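Local coordinates for signal transduction protein TRAP (Staphylococcus aureus, PDB 4AE5) that probably acts as a signal transduction protein that regulates staphylococcal virulence, its phosphorylated form leading to activation of the agr system and RNAIII synthesis, at residues A[2-8]-A[35-41]; A[126-130]-A[158-162]; A[84-88]-A[104-108]. All blocks are in the same frame, centred on the assembly; numbering follows the deposited sequence.

Overall arrangement
All three contacts involve one antiparallel sheet of eight strands, closed into a barrel. Contact 1 joins two neighbouring strands within it. Contacts 2 and 3 each lay a helix, 123-131 or 80-88, against a strand. Along the chain contact 1 closes first, then contact 3, then contact 2. The centres of contacts 1 and 2 are about 19 Å apart, on opposite sides of the chain's centre. The centre of contact 3 is about 17 Å from the centres of both. Contacts 1 and 2 both touch a formic acid molecule through Tyr8 and Arg160. Contacts 1 and 3 are tied by the Glu40-Arg104 salt bridge. The barrel thus connects early, middle and late parts of the chain.

Contact 1 of 3, residues A[2-8]-A[35-41]; sequences KKLYTSY and SVIFEET. With FMT (formic acid), chain E.
Strands 3-9 and 35-41 form an antiparallel pair in the closed barrel. Lys3 faces Thr41, Tyr5 faces Glu39 and Ser7 faces Ile37 as hydrogen-bonded pairs, with two backbone bonds each. In the Ser7-Ile37 pair, Ser7 N reaches Ile37 O at 2.8 Å, and Ile37 N returns to Ser7 O at 2.9 Å. Leu4-Glu40, Thr6-Phe38 and Tyr8-Val36 alternate with them as the non-hydrogen-bonded pairs.

The side chains of these last three pairs share one face. Leu4 CD2 lies 3.9 Å from Phe38 CB, the two side chains crossing at a slant. Thr6 CG2 meets Val36 CG1 at 3.8 Å. The Val36 and Tyr8 side chains lie side by side, and Val36 CG2, anti to the carbonyl carbon, touches the ring edge at Tyr8 CD1, 3.8 Å away. Tyr8 OH donates to formic acid O2 at 2.8 Å; this molecule probably comes from the crystallisation liquor.

On the other face, Tyr5 CE1 packs 3.9 Å from Thr41 CG2. The Glu39 carboxylate is held by His24, Thr45 and Val46 N. At the end of the pair, Lys2 CD lies 3.7 Å from Glu40 CG. Their charged ends are not in contact: Lys2 NZ pairs with Glu58 and Glu40 OE2 with Arg104. Strand 51-59 continues the sheet beside 3-9, and strand 27-30 beside 35-41. Helix 11-20 packs on Ile37.

Contact 2 of 3, residues A[126-130]-A[158-162]; sequences YEDFK and FERYL. With FMT (formic acid), chain E.
Tyr126, Glu127 and Lys130 of helix 123-131 meet Glu159 and Tyr161 of strand 158-164, where the helix packs on the outside of the antiparallel barrel. The helix axis stays 13.0 Å from the strand and runs roughly against it (154°). Long polar side chains bridge this distance.

One salt bridge crosses the contact. Lys130 NZ meets Glu159 OE1 at 2.9 Å, on the syn side of the carboxylate and 20° out of its plane. The two chains come from opposite directions, and the lysine is bent near its end to bring NZ there.

The apolar part is small. Tyr126 CE2 lies 4.0 Å from Tyr161 CE1 where the two side chains cross. Phe67 meets the Tyr161 ring edge-to-face, and Phe135 of helix 133-136 touches Tyr126, Lys130 and Glu159.

Hydrogen bonds extend the salt bridge into a chain of five side chains, from Glu127 through Tyr161, Lys130 and Glu159 to Tyr126. Lys130 NZ also donates to Tyr161 OH, at 3.1 Å. That hydroxyl in turn donates to Glu127 OE2 at 2.7 Å, which accepts with its anti lone pair. Tyr161 OH is therefore held between a lysine and a glutamate, which would probably polarise its O-H bond. Glu127 OE1 has a salt bridge of its own with Arg123, a turn earlier in the helix. Glu159 has a second donor. Tyr126 extends to the strand because chi1 (172°) sets CG trans to the amide nitrogen, and its OH reaches Glu159 OE2 at 2.7 Å from above the carboxylate plane.

Contact 3 of 3, residues A[84-88]-A[104-108]; sequences EKKLI and RLLRP
Segments 84-88 and 104-108 run nearly antiparallel, at 170°, with the axes of helix and strand 10.1 Å apart. Between the two segments the CA atoms of Leu87 and Leu105 are 7.7 Å apart. Leu105 points toward the helix and packs against Leu87 and Ile88. Leu105 CD1 meets Leu87 CD1 at 3.7 Å, and Leu105 CD2 meets Ile88 CG1 at 3.8 Å; both methyls also touch Leu87 CB. The Ile88 side chain crosses Leu105 at about a right angle.

The contact seats helix 80-88 on the outer side of the barrel, against strand 100-108. Strands 51-59 and 114-120 flank that strand, and Ile56 and Ile116 also touch Leu105.

Beside this apolar patch lies a salt bridge. Arg107 grips Glu84 side-on with two nitrogens, one to each carboxylate oxygen. Arg107 NE donates to Glu84 OE1 at 2.9 Å, nearly in the guanidinium plane, and Arg107 NH2 to Glu84 OE2 at 2.6 Å. The two flat groups are turned 43° from each other. The bend at chi3 of Arg107 (-69°) turns its NE edge to the glutamate. Tyr114 OH is also bonded to Glu84 OE1, and Arg107 NH1 forms a second salt bridge with Glu54.

Contact 1 of 3, residues A[2-8]-A[35-41]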
loop_
_atom_site.group_PDB
_atom_site.type_symbol
_atom_site.label_atom_id
_atom_site.label_comp_id
_atom_site.label_asym_id
_atom_site.label_seq_id
_atom_site.Cartn_x
_atom_site.Cartn_y
_atom_site.Cartn_z
ATOM N N LYS A 2 -0.390 -15.231 -2.258
ATOM C CA LYS A 2 0.277 -14.264 -1.379
ATOM C C LYS A 2 -0.701 -13.132 -1.098
ATOM O O LYS A 2 -1.287 -12.573 -2.043
ATOM C CB LYS A 2 1.555 -13.704 -2.054
ATOM C CG LYS A 2 2.224 -12.585 -1.246
ATOM C CD LYS A 2 3.499 -12.077 -1.930
ATOM C CE LYS A 2 4.362 -13.205 -2.514
ATOM N NZ LYS A 2 5.603 -12.551 -3.039
ATOM N N LYS A 3 -0.814 -12.762 0.179
ATOM C CA LYS A 3 -1.754 -11.730 0.650
ATOM C C LYS A 3 -1.092 -10.724 1.570
ATOM O O LYS A 3 -0.083 -11.026 2.244
ATOM C CB LYS A 3 -2.923 -12.378 1.436
ATOM C CG LYS A 3 -3.809 -13.306 0.574
ATOM C CD LYS A 3 -4.906 -13.989 1.381
ATOM C CE LYS A 3 -6.043 -14.438 0.482
ATOM N NZ LYS A 3 -5.843 -15.779 -0.108
ATOM N N LEU A 4 -1.691 -9.545 1.640
ATOM C CA LEU A 4 -1.223 -8.559 2.589
ATOM C C LEU A 4 -2.319 -8.267 3.597
ATOM O O LEU A 4 -3.473 -8.003 3.201
ATOM C CB LEU A 4 -0.770 -7.290 1.862
ATOM C CG LEU A 4 0.022 -6.265 2.672
ATOM C CD1 LEU A 4 1.033 -5.576 1.746
ATOM C CD2 LEU A 4 -0.946 -5.273 3.305
ATOM N N TYR A 5 -1.920 -8.271 4.887
ATOM C CA TYR A 5 -2.813 -8.043 6.016
ATOM C C TYR A 5 -2.416 -6.722 6.692
ATOM O O TYR A 5 -1.249 -6.581 7.054
ATOM C CB TYR A 5 -2.615 -9.193 6.981
ATOM C CG TYR A 5 -2.923 -10.560 6.352
ATOM C CD1 TYR A 5 -1.941 -11.267 5.642
ATOM C CD2 TYR A 5 -4.194 -11.127 6.455
ATOM C CE1 TYR A 5 -2.212 -12.504 5.077
ATOM C CE2 TYR A 5 -4.480 -12.393 5.904
ATOM C CZ TYR A 5 -3.485 -13.071 5.238
ATOM O OH TYR A 5 -3.755 -14.274 4.644
ATOM N N THR A 6 -3.371 -5.794 6.883
ATOM C CA THR A 6 -3.085 -4.474 7.492
ATOM C C THR A 6 -3.988 -4.349 8.725
ATOM O O THR A 6 -5.177 -4.678 8.631
ATOM C CB THR A 6 -3.342 -3.325 6.518
ATOM O OG1 THR A 6 -2.586 -3.574 5.311
ATOM C CG2 THR A 6 -2.859 -1.988 7.147
ATOM N N SER A 7 -3.407 -3.946 9.856
ATOM C CA SER A 7 -4.143 -3.635 11.094
ATOM C C SER A 7 -3.808 -2.214 11.567
ATOM O O SER A 7 -2.729 -1.717 11.298
ATOM C CB SER A 7 -3.791 -4.633 12.222
ATOM O OG SER A 7 -4.359 -5.921 12.000
ATOM N N TYR A 8 -4.753 -1.601 12.274
ATOM C CA TYR A 8 -4.683 -0.233 12.779
ATOM C C TYR A 8 -4.902 -0.274 14.292
ATOM O O TYR A 8 -5.638 -1.132 14.803
ATOM C CB TYR A 8 -5.805 0.612 12.129
ATOM C CG TYR A 8 -5.734 0.564 10.620
ATOM C CD1 TYR A 8 -4.803 1.324 9.937
ATOM C CD2 TYR A 8 -6.551 -0.305 9.885
ATOM C CE1 TYR A 8 -4.714 1.294 8.564
ATOM C CE2 TYR A 8 -6.453 -0.349 8.491
ATOM C CZ TYR A 8 -5.539 0.450 7.831
ATOM O OH TYR A 8 -5.404 0.409 6.435
ATOM N N SER A 35 -1.616 4.516 14.230
ATOM C CA SER A 35 -0.472 3.649 13.887
ATOM C C SER A 35 -0.938 2.534 12.915
ATOM O O SER A 35 -2.102 2.149 12.948
ATOM C CB SER A 35 0.113 3.046 15.177
ATOM O OG SER A 35 1.249 2.252 14.829
ATOM N N VAL A 36 -0.033 1.972 12.111
ATOM C CA VAL A 36 -0.397 0.981 11.111
ATOM C C VAL A 36 0.637 -0.185 11.182
ATOM O O VAL A 36 1.853 0.055 11.310
ATOM C CB VAL A 36 -0.304 1.659 9.687
ATOM C CG1 VAL A 36 -0.557 0.651 8.585
ATOM C CG2 VAL A 36 -1.289 2.796 9.562
ATOM N N ILE A 37 0.172 -1.438 11.071
ATOM C CA ILE A 37 1.095 -2.555 10.923
ATOM C C ILE A 37 0.646 -3.511 9.764
ATOM O O ILE A 37 -0.586 -3.710 9.547
ATOM C CB ILE A 37 1.312 -3.271 12.285
ATOM C CG1 ILE A 37 2.593 -4.145 12.277
ATOM C CG2 ILE A 37 0.105 -4.140 12.626
ATOM C CD1 ILE A 37 3.004 -4.578 13.672
ATOM N N PHE A 38 1.619 -4.101 9.049
ATOM C CA PHE A 38 1.257 -5.110 7.981
ATOM C C PHE A 38 2.289 -6.236 7.843
ATOM O O PHE A 38 3.454 -6.067 8.273
ATOM C CB PHE A 38 0.959 -4.439 6.622
ATOM C CG PHE A 38 2.122 -3.662 6.019
ATOM C CD1 PHE A 38 3.106 -4.311 5.257
ATOM C CD2 PHE A 38 2.229 -2.263 6.177
ATOM C CE1 PHE A 38 4.207 -3.592 4.714
ATOM C CE2 PHE A 38 3.298 -1.546 5.629
ATOM C CZ PHE A 38 4.291 -2.190 4.904
ATOM N N GLU A 39 1.851 -7.354 7.253
ATOM C CA GLU A 39 2.734 -8.431 6.876
ATOM C C GLU A 39 2.230 -8.956 5.581
ATOM O O GLU A 39 1.053 -8.916 5.321
ATOM C CB GLU A 39 2.814 -9.580 7.933
ATOM C CG GLU A 39 1.484 -10.210 8.288
ATOM C CD GLU A 39 1.635 -11.407 9.237
ATOM O OE1 GLU A 39 2.722 -11.982 9.360
ATOM O OE2 GLU A 39 0.683 -11.744 9.901
ATOM N N GLU A 40 3.132 -9.491 4.787
ATOM C CA GLU A 40 2.790 -10.074 3.507
ATOM C C GLU A 40 3.223 -11.539 3.544
ATOM O O GLU A 40 4.420 -11.839 3.744
ATOM C CB GLU A 40 3.628 -9.337 2.466
ATOM C CG GLU A 40 3.490 -9.808 1.030
ATOM C CD GLU A 40 4.149 -8.749 0.122
ATOM O OE1 GLU A 40 5.401 -8.654 -0.001
ATOM O OE2 GLU A 40 3.403 -7.948 -0.372
ATOM N N THR A 41 2.318 -12.463 3.241
ATOM C CA THR A 41 2.690 -13.874 3.352
ATOM C C THR A 41 1.687 -14.715 2.590
ATOM O O THR A 41 0.509 -14.324 2.484
ATOM C CB THR A 41 2.703 -14.332 4.853
ATOM O OG1 THR A 41 3.025 -15.717 4.967
ATOM C CG2 THR A 41 1.367 -14.109 5.512
HETATM C C FMT E . -2.581 1.819 5.005
HETATM O O1 FMT E . -2.699 0.692 4.468
HETATM O O2 FMT E . -3.678 2.371 5.572
#

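Contact 2 of 3, residues A[126-130]-A[158-162]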
loop_
_atom_site.group_PDB
_atom_site.type_symbol
_atom_site.label_atom_id
_atom_site.label_comp_id
_atom_site.label_asym_id
_atom_site.label_seq_id
_atom_site.Cartn_x
_atom_site.Cartn_y
_atom_site.Cartn_z
ATOM N N TYR A 126 8.638 10.734 -2.713
ATOM C CA TYR A 126 7.291 10.279 -3.149
ATOM C C TYR A 126 6.529 11.522 -3.703
ATOM O O TYR A 126 5.901 11.452 -4.737
ATOM C CB TYR A 126 6.528 9.593 -2.023
ATOM C CG TYR A 126 5.083 9.333 -2.468
ATOM C CD1 TYR A 126 4.815 8.372 -3.459
ATOM C CD2 TYR A 126 4.039 10.159 -2.008
ATOM C CE1 TYR A 126 3.499 8.141 -3.878
ATOM C CE2 TYR A 126 2.725 9.981 -2.448
ATOM C CZ TYR A 126 2.465 8.972 -3.372
ATOM O OH TYR A 126 1.188 8.811 -3.798
ATOM N N GLU A 127 6.571 12.649 -3.012
ATOM C CA GLU A 127 5.832 13.833 -3.460
ATOM C C GLU A 127 6.355 14.409 -4.767
ATOM O O GLU A 127 5.579 14.869 -5.569
ATOM C CB GLU A 127 5.810 14.907 -2.350
ATOM C CG GLU A 127 5.011 14.433 -1.160
ATOM C CD GLU A 127 4.676 15.480 -0.146
ATOM O OE1 GLU A 127 5.461 16.415 0.053
ATOM O OE2 GLU A 127 3.578 15.336 0.455
ATOM N N ASP A 128 7.658 14.284 -5.007
ATOM C CA ASP A 128 8.212 14.586 -6.341
ATOM C C ASP A 128 7.686 13.637 -7.450
ATOM O O ASP A 128 7.324 14.056 -8.533
ATOM C CB ASP A 128 9.726 14.595 -6.265
ATOM C CG ASP A 128 10.222 15.779 -5.442
ATOM O OD1 ASP A 128 9.379 16.669 -5.230
ATOM O OD2 ASP A 128 11.310 15.768 -4.879
ATOM N N PHE A 129 7.599 12.361 -7.121
ATOM C CA PHE A 129 7.115 11.381 -8.082
ATOM C C PHE A 129 5.619 11.655 -8.362
ATOM O O PHE A 129 5.091 11.610 -9.530
ATOM C CB PHE A 129 7.362 9.960 -7.507
ATOM C CG PHE A 129 6.503 8.869 -8.141
ATOM C CD1 PHE A 129 6.631 8.607 -9.479
ATOM C CD2 PHE A 129 5.614 8.085 -7.369
ATOM C CE1 PHE A 129 5.894 7.632 -10.108
ATOM C CE2 PHE A 129 4.875 7.060 -7.995
ATOM C CZ PHE A 129 5.031 6.847 -9.351
ATOM N N LYS A 130 4.919 11.993 -7.306
ATOM C CA LYS A 130 3.498 12.231 -7.435
ATOM C C LYS A 130 3.159 13.373 -8.424
ATOM O O LYS A 130 2.064 13.446 -9.040
ATOM C CB LYS A 130 2.929 12.488 -6.017
ATOM C CG LYS A 130 1.563 13.136 -6.025
ATOM C CD LYS A 130 0.807 12.848 -4.734
ATOM C CE LYS A 130 1.461 13.310 -3.480
ATOM N NZ LYS A 130 0.353 13.818 -2.514
ATOM N N PHE A 158 -8.213 8.556 -1.366
ATOM C CA PHE A 158 -7.283 9.334 -0.547
ATOM C C PHE A 158 -5.981 8.586 -0.318
ATOM O O PHE A 158 -5.881 7.364 -0.613
ATOM C CB PHE A 158 -7.939 9.705 0.829
ATOM C CG PHE A 158 -7.772 8.650 1.884
ATOM C CD1 PHE A 158 -8.542 7.499 1.858
ATOM C CD2 PHE A 158 -6.866 8.834 2.939
ATOM C CE1 PHE A 158 -8.366 6.522 2.817
ATOM C CE2 PHE A 158 -6.705 7.875 3.908
ATOM C CZ PHE A 158 -7.454 6.714 3.840
ATOM N N GLU A 159 -5.014 9.325 0.217
ATOM C CA GLU A 159 -3.658 8.859 0.538
ATOM C C GLU A 159 -3.487 8.819 2.064
ATOM O O GLU A 159 -3.850 9.784 2.764
ATOM C CB GLU A 159 -2.648 9.863 -0.039
ATOM C CG GLU A 159 -2.540 9.746 -1.560
ATOM C CD GLU A 159 -1.407 10.575 -2.126
ATOM O OE1 GLU A 159 -0.982 11.512 -1.445
ATOM O OE2 GLU A 159 -0.939 10.303 -3.269
ATOM N N ARG A 160 -3.002 7.709 2.585
ATOM C CA ARG A 160 -2.501 7.693 3.958
ATOM C C ARG A 160 -1.002 7.601 3.960
ATOM O O ARG A 160 -0.407 6.553 3.548
ATOM C CB ARG A 160 -3.064 6.478 4.727
ATOM C CG ARG A 160 -2.566 6.487 6.201
ATOM C CD ARG A 160 -3.316 5.515 7.134
ATOM N NE ARG A 160 -4.684 5.952 7.541
ATOM C CZ ARG A 160 -5.786 5.310 7.152
ATOM N NH1 ARG A 160 -5.682 4.181 6.385
ATOM N NH2 ARG A 160 -6.984 5.734 7.551
ATOM N N TYR A 161 -0.334 8.629 4.465
ATOM C CA TYR A 161 1.163 8.553 4.550
ATOM C C TYR A 161 1.613 7.732 5.781
ATOM O O TYR A 161 1.037 7.874 6.853
ATOM C CB TYR A 161 1.788 9.943 4.658
ATOM C CG TYR A 161 1.809 10.787 3.405
ATOM C CD1 TYR A 161 1.212 10.370 2.210
ATOM C CD2 TYR A 161 2.443 12.055 3.431
ATOM C CE1 TYR A 161 1.280 11.167 1.046
ATOM C CE2 TYR A 161 2.479 12.872 2.307
ATOM C CZ TYR A 161 1.918 12.432 1.121
ATOM O OH TYR A 161 1.981 13.254 0.011
ATOM N N LEU A 162 2.616 6.870 5.603
ATOM C CA LEU A 162 3.195 5.956 6.620
ATOM C C LEU A 162 4.665 6.310 6.821
ATOM O O LEU A 162 5.512 6.140 5.908
ATOM C CB LEU A 162 3.081 4.471 6.194
ATOM C CG LEU A 162 1.752 3.922 5.703
ATOM C CD1 LEU A 162 1.800 2.371 5.533
ATOM C CD2 LEU A 162 0.564 4.165 6.601
HETATM C C FMT E . -2.581 1.819 5.005
HETATM O O1 FMT E . -2.699 0.692 4.468
HETATM O O2 FMT E . -3.678 2.371 5.572
#

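Contact 3 of 3, residues A[84-88]-A[104-108]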
loop_
_atom_site.group_PDB
_atom_site.type_symbol
_atom_site.label_atom_id
_atom_site.label_comp_id
_atom_site.label_asym_id
_atom_site.label_seq_id
_atom_site.Cartn_x
_atom_site.Cartn_y
_atom_site.Cartn_z
ATOM N N GLU A 84 -8.566 -2.984 -12.350
ATOM C CA GLU A 84 -7.446 -3.883 -12.169
ATOM C C GLU A 84 -6.542 -4.017 -13.428
ATOM O O GLU A 84 -5.350 -3.849 -13.341
ATOM C CB GLU A 84 -7.939 -5.258 -11.703
ATOM C CG GLU A 84 -6.843 -6.106 -11.175
ATOM C CD GLU A 84 -7.340 -7.409 -10.595
ATOM O OE1 GLU A 84 -8.361 -7.424 -9.829
ATOM O OE2 GLU A 84 -6.712 -8.411 -11.012
ATOM N N LYS A 85 -7.111 -4.358 -14.586
ATOM C CA LYS A 85 -6.330 -4.475 -15.823
ATOM C C LYS A 85 -5.548 -3.186 -16.215
ATOM O O LYS A 85 -4.383 -3.192 -16.695
ATOM C CB LYS A 85 -7.286 -4.821 -16.951
ATOM C CG LYS A 85 -6.568 -5.235 -18.210
ATOM C CD LYS A 85 -7.523 -5.763 -19.295
ATOM C CE LYS A 85 -6.841 -5.495 -20.631
ATOM N NZ LYS A 85 -7.339 -4.235 -21.271
ATOM N N LYS A 86 -6.218 -2.062 -16.008
ATOM C CA LYS A 86 -5.575 -0.840 -16.232
ATOM C C LYS A 86 -4.328 -0.660 -15.361
ATOM O O LYS A 86 -3.303 -0.277 -15.902
ATOM C CB LYS A 86 -6.545 0.287 -16.011
ATOM C CG LYS A 86 -5.880 1.640 -15.989
ATOM C CD LYS A 86 -6.573 2.532 -16.960
ATOM C CE LYS A 86 -6.236 2.104 -18.369
ATOM N NZ LYS A 86 -5.284 2.991 -19.073
ATOM N N LEU A 87 -4.465 -0.867 -14.044
ATOM C CA LEU A 87 -3.389 -0.618 -13.062
ATOM C C LEU A 87 -2.238 -1.616 -13.409
ATOM O O LEU A 87 -1.097 -1.230 -13.623
ATOM C CB LEU A 87 -3.937 -0.756 -11.629
ATOM C CG LEU A 87 -4.777 0.500 -11.216
ATOM C CD1 LEU A 87 -5.375 0.363 -9.815
ATOM C CD2 LEU A 87 -3.903 1.767 -11.245
ATOM N N ILE A 88 -2.601 -2.865 -13.616
ATOM C CA ILE A 88 -1.681 -3.862 -14.269
ATOM C C ILE A 88 -0.790 -3.419 -15.444
ATOM O O ILE A 88 0.436 -3.658 -15.447
ATOM C CB ILE A 88 -2.515 -5.163 -14.520
ATOM C CG1 ILE A 88 -2.510 -5.826 -13.200
ATOM C CG2 ILE A 88 -1.868 -6.142 -15.473
ATOM C CD1 ILE A 88 -1.078 -6.126 -12.872
ATOM N N ARG A 104 3.344 -2.096 -4.583
ATOM C CA ARG A 104 2.310 -3.136 -4.444
ATOM C C ARG A 104 0.967 -2.690 -4.969
ATOM O O ARG A 104 0.398 -1.622 -4.548
ATOM C CB ARG A 104 2.132 -3.623 -2.983
ATOM C CG ARG A 104 3.320 -4.212 -2.215
ATOM C CD ARG A 104 3.762 -5.572 -2.853
ATOM N NE ARG A 104 4.818 -6.222 -2.050
ATOM C CZ ARG A 104 6.117 -5.973 -2.186
ATOM N NH1 ARG A 104 6.567 -5.074 -3.079
ATOM N NH2 ARG A 104 6.998 -6.642 -1.449
ATOM N N LEU A 105 0.432 -3.487 -5.908
ATOM C CA LEU A 105 -0.947 -3.392 -6.324
ATOM C C LEU A 105 -1.814 -4.463 -5.624
ATOM O O LEU A 105 -1.495 -5.684 -5.680
ATOM C CB LEU A 105 -1.083 -3.473 -7.847
ATOM C CG LEU A 105 -2.485 -3.501 -8.415
ATOM C CD1 LEU A 105 -3.108 -2.101 -8.205
ATOM C CD2 LEU A 105 -2.434 -3.864 -9.935
ATOM N N LEU A 106 -2.862 -4.027 -4.934
ATOM C CA LEU A 106 -3.560 -4.885 -3.922
ATOM C C LEU A 106 -5.040 -4.976 -4.222
ATOM O O LEU A 106 -5.737 -3.930 -4.314
ATOM C CB LEU A 106 -3.386 -4.325 -2.509
ATOM C CG LEU A 106 -1.903 -4.153 -2.111
ATOM C CD1 LEU A 106 -1.778 -3.438 -0.747
ATOM C CD2 LEU A 106 -1.210 -5.533 -2.048
ATOM N N ARG A 107 -5.510 -6.212 -4.442
ATOM C CA ARG A 107 -6.939 -6.486 -4.712
ATOM C C ARG A 107 -7.664 -6.859 -3.406
ATOM O O ARG A 107 -7.308 -7.847 -2.741
ATOM C CB ARG A 107 -7.111 -7.662 -5.694
ATOM C CG ARG A 107 -8.598 -8.012 -5.890
ATOM C CD ARG A 107 -8.783 -9.429 -6.409
ATOM N NE ARG A 107 -8.305 -9.532 -7.780
ATOM C CZ ARG A 107 -7.504 -10.494 -8.235
ATOM N NH1 ARG A 107 -7.096 -11.480 -7.424
ATOM N NH2 ARG A 107 -7.149 -10.512 -9.512
ATOM N N PRO A 108 -8.717 -6.130 -3.055
ATOM C CA PRO A 108 -9.302 -6.415 -1.736
ATOM C C PRO A 108 -10.028 -7.742 -1.672
ATOM O O PRO A 108 -10.666 -8.157 -2.667
ATOM C CB PRO A 108 -10.293 -5.259 -1.513
ATOM C CG PRO A 108 -10.631 -4.748 -2.895
ATOM C CD PRO A 108 -9.485 -5.127 -3.830
#